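Side-chain contacts in Glyoxalase/bleomycin resisance protein/dioxygenase (Streptomyces sp. CB03234, PDB 5UJP), which binds a calcium ion and riboflavin, belongs to the glyoxalase/bleomycin resistance superfamily and may have dioxygenase activity: residues Cys78-Leu81 and Gln82-Val86; Val9-Gln12 and Glu13-Lys16. All coordinates share one frame; numbering follows the deposited sequence.

Interaction 1 of 2, residues Cys78-Leu81 and Gln82-Val86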
loop_
_atom_site.group_PDB
_atom_site.type_symbol
_atom_site.label_atom_id
_atom_site.label_comp_id
_atom_site.label_asym_id
_atom_site.label_seq_id
_atom_site.Cartn_x
_atom_site.Cartn_y
_atom_site.Cartn_z
ATOM N N CYS A 78 -3.033 11.706 -16.848
ATOM C CA CYS A 78 -1.677 11.993 -17.312
ATOM C C CYS A 78 -1.581 13.374 -17.929
ATOM O O CYS A 78 -0.575 14.067 -17.755
ATOM C CB CYS A 78 -1.227 10.927 -18.303
ATOM S SG CYS A 78 -0.847 9.345 -17.562
ATOM N N ALA A 79 -2.598 13.785 -18.673
ATOM C CA ALA A 79 -2.518 15.089 -19.329
ATOM C C ALA A 79 -2.492 16.197 -18.285
ATOM O O ALA A 79 -1.726 17.169 -18.399
ATOM C CB ALA A 79 -3.708 15.244 -20.273
ATOM N N ARG A 80 -3.289 16.033 -17.231
ATOM C CA ARG A 80 -3.360 17.038 -16.180
ATOM C C ARG A 80 -2.056 17.085 -15.410
ATOM O O ARG A 80 -1.558 18.165 -15.075
ATOM C CB ARG A 80 -4.523 16.721 -15.252
ATOM C CG ARG A 80 -4.817 17.811 -14.215
ATOM C CD ARG A 80 -5.987 17.383 -13.326
ATOM N NE ARG A 80 -6.514 18.461 -12.491
ATOM C CZ ARG A 80 -6.173 18.673 -11.219
ATOM N NH1 ARG A 80 -5.297 17.888 -10.625
ATOM N NH2 ARG A 80 -6.713 19.678 -10.536
ATOM N N LEU A 81 -1.501 15.915 -15.095
ATOM C CA LEU A 81 -0.234 15.869 -14.361
ATOM C C LEU A 81 0.894 16.531 -15.158
ATOM O O LEU A 81 1.617 17.398 -14.627
ATOM C CB LEU A 81 0.108 14.422 -14.007
ATOM C CG LEU A 81 -0.774 13.832 -12.902
ATOM C CD1 LEU A 81 -0.643 12.320 -12.876
ATOM C CD2 LEU A 81 -0.354 14.427 -11.541
ATOM N N GLN A 82 1.061 16.151 -16.435
ATOM C CA GLN A 82 2.113 16.761 -17.251
ATOM C C GLN A 82 1.920 18.264 -17.384
ATOM O O GLN A 82 2.898 19.023 -17.361
ATOM C CB GLN A 82 2.187 16.086 -18.620
ATOM C CG GLN A 82 2.583 14.618 -18.489
ATOM C CD GLN A 82 3.257 13.998 -19.702
ATOM O OE1 GLN A 82 4.268 13.293 -19.572
ATOM N NE2 GLN A 82 2.687 14.213 -20.870
ATOM N N GLU A 83 0.677 18.716 -17.523
ATOM C CA GLU A 83 0.423 20.152 -17.584
ATOM C C GLU A 83 0.932 20.833 -16.328
ATOM O O GLU A 83 1.382 21.986 -16.364
ATOM C CB GLU A 83 -1.078 20.372 -17.693
ATOM C CG GLU A 83 -1.534 20.852 -19.022
ATOM C CD GLU A 83 -2.760 21.705 -18.885
ATOM O OE1 GLU A 83 -3.743 21.228 -18.274
ATOM O OE2 GLU A 83 -2.731 22.861 -19.350
ATOM N N ARG A 84 0.875 20.134 -15.195
ATOM C CA ARG A 84 1.240 20.740 -13.925
ATOM C C ARG A 84 2.695 20.511 -13.558
ATOM O O ARG A 84 3.069 20.687 -12.386
ATOM C CB ARG A 84 0.289 20.275 -12.826
ATOM C CG ARG A 84 -1.099 20.837 -12.981
ATOM C CD ARG A 84 -2.068 20.177 -12.034
ATOM N NE ARG A 84 -3.363 20.836 -12.102
ATOM C CZ ARG A 84 -3.984 21.384 -11.063
ATOM N NH1 ARG A 84 -3.450 21.315 -9.848
ATOM N NH2 ARG A 84 -5.157 21.987 -11.235
ATOM N N GLY A 85 3.507 20.073 -14.515
ATOM C CA GLY A 85 4.925 19.889 -14.274
ATOM C C GLY A 85 5.315 18.598 -13.601
ATOM O O GLY A 85 6.373 18.532 -12.957
ATOM N N VAL A 86 4.498 17.555 -13.717
ATOM C CA VAL A 86 4.813 16.292 -13.082
ATOM C C VAL A 86 5.365 15.330 -14.119
ATOM O O VAL A 86 4.838 15.231 -15.223
ATOM C CB VAL A 86 3.558 15.720 -12.405
ATOM C CG1 VAL A 86 3.857 14.329 -11.794
ATOM C CG2 VAL A 86 3.052 16.689 -11.354
#

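Interaction 2 of 2, residues Val9-Gln12 and Glu13-Lys16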
loop_
_atom_site.group_PDB
_atom_site.type_symbol
_atom_site.label_atom_id
_atom_site.label_comp_id
_atom_site.label_asym_id
_atom_site.label_seq_id
_atom_site.Cartn_x
_atom_site.Cartn_y
_atom_site.Cartn_z
ATOM N N VAL A 9 7.877 10.314 3.108
ATOM C CA VAL A 9 8.245 11.611 2.546
ATOM C C VAL A 9 9.273 12.291 3.449
ATOM O O VAL A 9 9.435 11.949 4.619
ATOM C CB VAL A 9 7.011 12.519 2.332
ATOM C CG1 VAL A 9 5.958 11.821 1.405
ATOM C CG2 VAL A 9 6.440 12.938 3.680
ATOM N N SER A 10 10.001 13.252 2.863
ATOM C CA SER A 10 11.018 13.973 3.626
ATOM C C SER A 10 10.496 15.259 4.236
ATOM O O SER A 10 11.019 15.712 5.263
ATOM C CB SER A 10 12.228 14.317 2.749
ATOM O OG SER A 10 11.893 15.223 1.713
ATOM N N ASP A 11 9.525 15.890 3.595
ATOM C CA ASP A 11 8.971 17.163 4.030
ATOM C C ASP A 11 7.461 17.060 3.857
ATOM O O ASP A 11 6.955 17.017 2.726
ATOM C CB ASP A 11 9.568 18.298 3.189
ATOM C CG ASP A 11 9.127 19.669 3.659
ATOM O OD1 ASP A 11 7.921 19.866 3.908
ATOM O OD2 ASP A 11 9.995 20.574 3.769
ATOM N N GLN A 12 6.740 16.996 4.981
ATOM C CA GLN A 12 5.304 16.751 4.906
ATOM C C GLN A 12 4.550 17.918 4.289
ATOM O O GLN A 12 3.513 17.707 3.662
ATOM C CB GLN A 12 4.744 16.448 6.287
ATOM C CG GLN A 12 5.193 15.078 6.799
ATOM C CD GLN A 12 4.622 14.767 8.172
ATOM O OE1 GLN A 12 4.905 15.464 9.131
ATOM N NE2 GLN A 12 3.808 13.700 8.260
ATOM N N GLU A 13 4.992 19.148 4.515
ATOM C CA GLU A 13 4.281 20.282 3.935
ATOM C C GLU A 13 4.400 20.285 2.415
ATOM O O GLU A 13 3.407 20.509 1.705
ATOM C CB GLU A 13 4.810 21.592 4.514
ATOM C CG GLU A 13 3.899 22.752 4.148
ATOM C CD GLU A 13 2.516 22.631 4.773
ATOM O OE1 GLU A 13 2.404 21.984 5.829
ATOM O OE2 GLU A 13 1.541 23.199 4.231
ATOM N N LYS A 14 5.599 20.024 1.897
ATOM C CA LYS A 14 5.764 19.914 0.445
ATOM C C LYS A 14 4.984 18.726 -0.101
ATOM O O LYS A 14 4.464 18.793 -1.215
ATOM C CB LYS A 14 7.253 19.776 0.073
ATOM C CG LYS A 14 8.094 21.035 0.440
ATOM C CD LYS A 14 9.553 20.917 0.060
ATOM C CE LYS A 14 10.357 22.184 0.388
ATOM N NZ LYS A 14 11.801 21.979 0.145
ATOM N N ALA A 15 4.889 17.638 0.654
ATOM C CA ALA A 15 4.102 16.497 0.205
ATOM C C ALA A 15 2.620 16.845 0.168
ATOM O O ALA A 15 1.902 16.432 -0.748
ATOM C CB ALA A 15 4.368 15.294 1.110
ATOM N N LYS A 16 2.139 17.592 1.157
ATOM C CA LYS A 16 0.743 18.029 1.098
ATOM C C LYS A 16 0.459 18.868 -0.146
ATOM O O LYS A 16 -0.559 18.662 -0.835
ATOM C CB LYS A 16 0.391 18.827 2.342
ATOM C CG LYS A 16 -1.031 19.299 2.404
ATOM C CD LYS A 16 -1.305 20.012 3.730
ATOM C CE LYS A 16 -2.770 20.412 3.897
ATOM N NZ LYS A 16 -2.991 21.263 5.140
HETATM O O HOH W 1 12.353 20.199 2.207
#

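Interaction 1 of 2, residues Cys78-Leu81 and Gln82-Val86
A Schellman motif closes helix 74-83, and its defining bond joins V86 N to L81 O (3.0 Å). Inside it, G85 N reaches Q82 O at 3.1 Å. G85 is the C' residue: its positive phi reverses the chain, a conformation that glycine adopts without the strain a CB would bring. R84 N, where helical geometry ends, makes only weak bonds to R80 O and L81 O, whereas Q82 N and E83 N still bond to C78 O and A79 O in the regular helical pattern. The reversal folds V86 back under the last turn, so that its CB lies 4.0 Å from L81 CB and its CG2 branch meets L81 CD2. This apolar pair suits a buried face: L81 also touches F102 and V23, and V86 touches F18 and T22 of helix 12-23.

On the exposed flank, R80 and R84 lie one turn apart. R80 sends CG opposite its amide nitrogen (chi1 -172°), R84 sends CG opposite its carbonyl carbon (chi1 -70°), and both chains then run extended to NE. The R84 methylenes pass over the R80 carbonyl, with CG 3.4 Å from R80 O. The two guanidinium groups end in an offset, face-to-face stack, CZ of each over the rim of the other, with centres 3.5 Å apart and planes at 23°. R80 NH2 and R84 NH2 come within 2.9 Å, although both are donors. R84 NH1 is weakly bonded to T22 O, and solvent probably screens the like charges.

Interaction 2 of 2, residues Val9-Gln12 and Glu13-Lys16
D11 is the N-cap of helix 12-23, and its carboxylate reaches over the first turn to accept from K14 N. The helix joins strands 3-8 and 26-30, the two outer strands of the N-terminal beta-alpha-beta-beta-beta module, as in the glyoxalase superfamily. E13 comes first: its CB sits 3.6 Å from D11 OD1. An acid here probably suits the helix start, where the amide N-H groups point back toward the N-terminus, and E13 OE1 forms a salt bridge with R37 in strand 37-42.

K14 receives the capping bond. K14 N points at D11 OD1, 3.1 Å away and nearly straight at 172°, although it meets that oxygen from above the carboxylate plane, 49° out of it. D11 can do this because its CG is turned opposite its backbone nitrogen (chi1 -175°), which swings the acid toward the helix. The extended K14 chain then passes slantwise across the carboxylate, its CG 3.6 Å from D11 CG. D11 OD2 and K14 NZ are 4.3 Å apart, too far for a salt bridge, and a water spans them, donating to D11 OD2 at 2.9 Å and accepting from K14 NZ at 2.8 Å.

A15 follows, with its N bonded to D11 O. Its methyl faces back to the loop and meets V9 CG1 at 3.8 Å. A small residue suits this buried place, where V9, just past strand 3-8, is held by backbone bonds to V53 at the end of neighbouring strand 48-53.

K16 sends its side chain off to a salt bridge with D30, while Q12 NE2 bonds to R37 O and L52 O, tying the helix start to the sheet. K16 N closes the turn on Q12 O at 2.9 Å.

The two contacts deal with opposite ends of helices: interaction 2 starts helix 12-23 and interaction 1 stops helix 74-83. At the start, unsatisfied amides call for an acceptor, and a carboxylate supplies it; at the finish, carbonyls need donors, and a glycine-led reversal brings backbone N-H groups to them. Each sets a buried apolar pair against polar side chains at the surface, but these differ: one is a water-bridged pair of opposite charges, the other two stacked cations. The nearest atoms of interactions 1 and 2 are about 10 Å apart. Yet V86 of interaction 1 packs on F18 and T22, farther along the helix that interaction 2 begins.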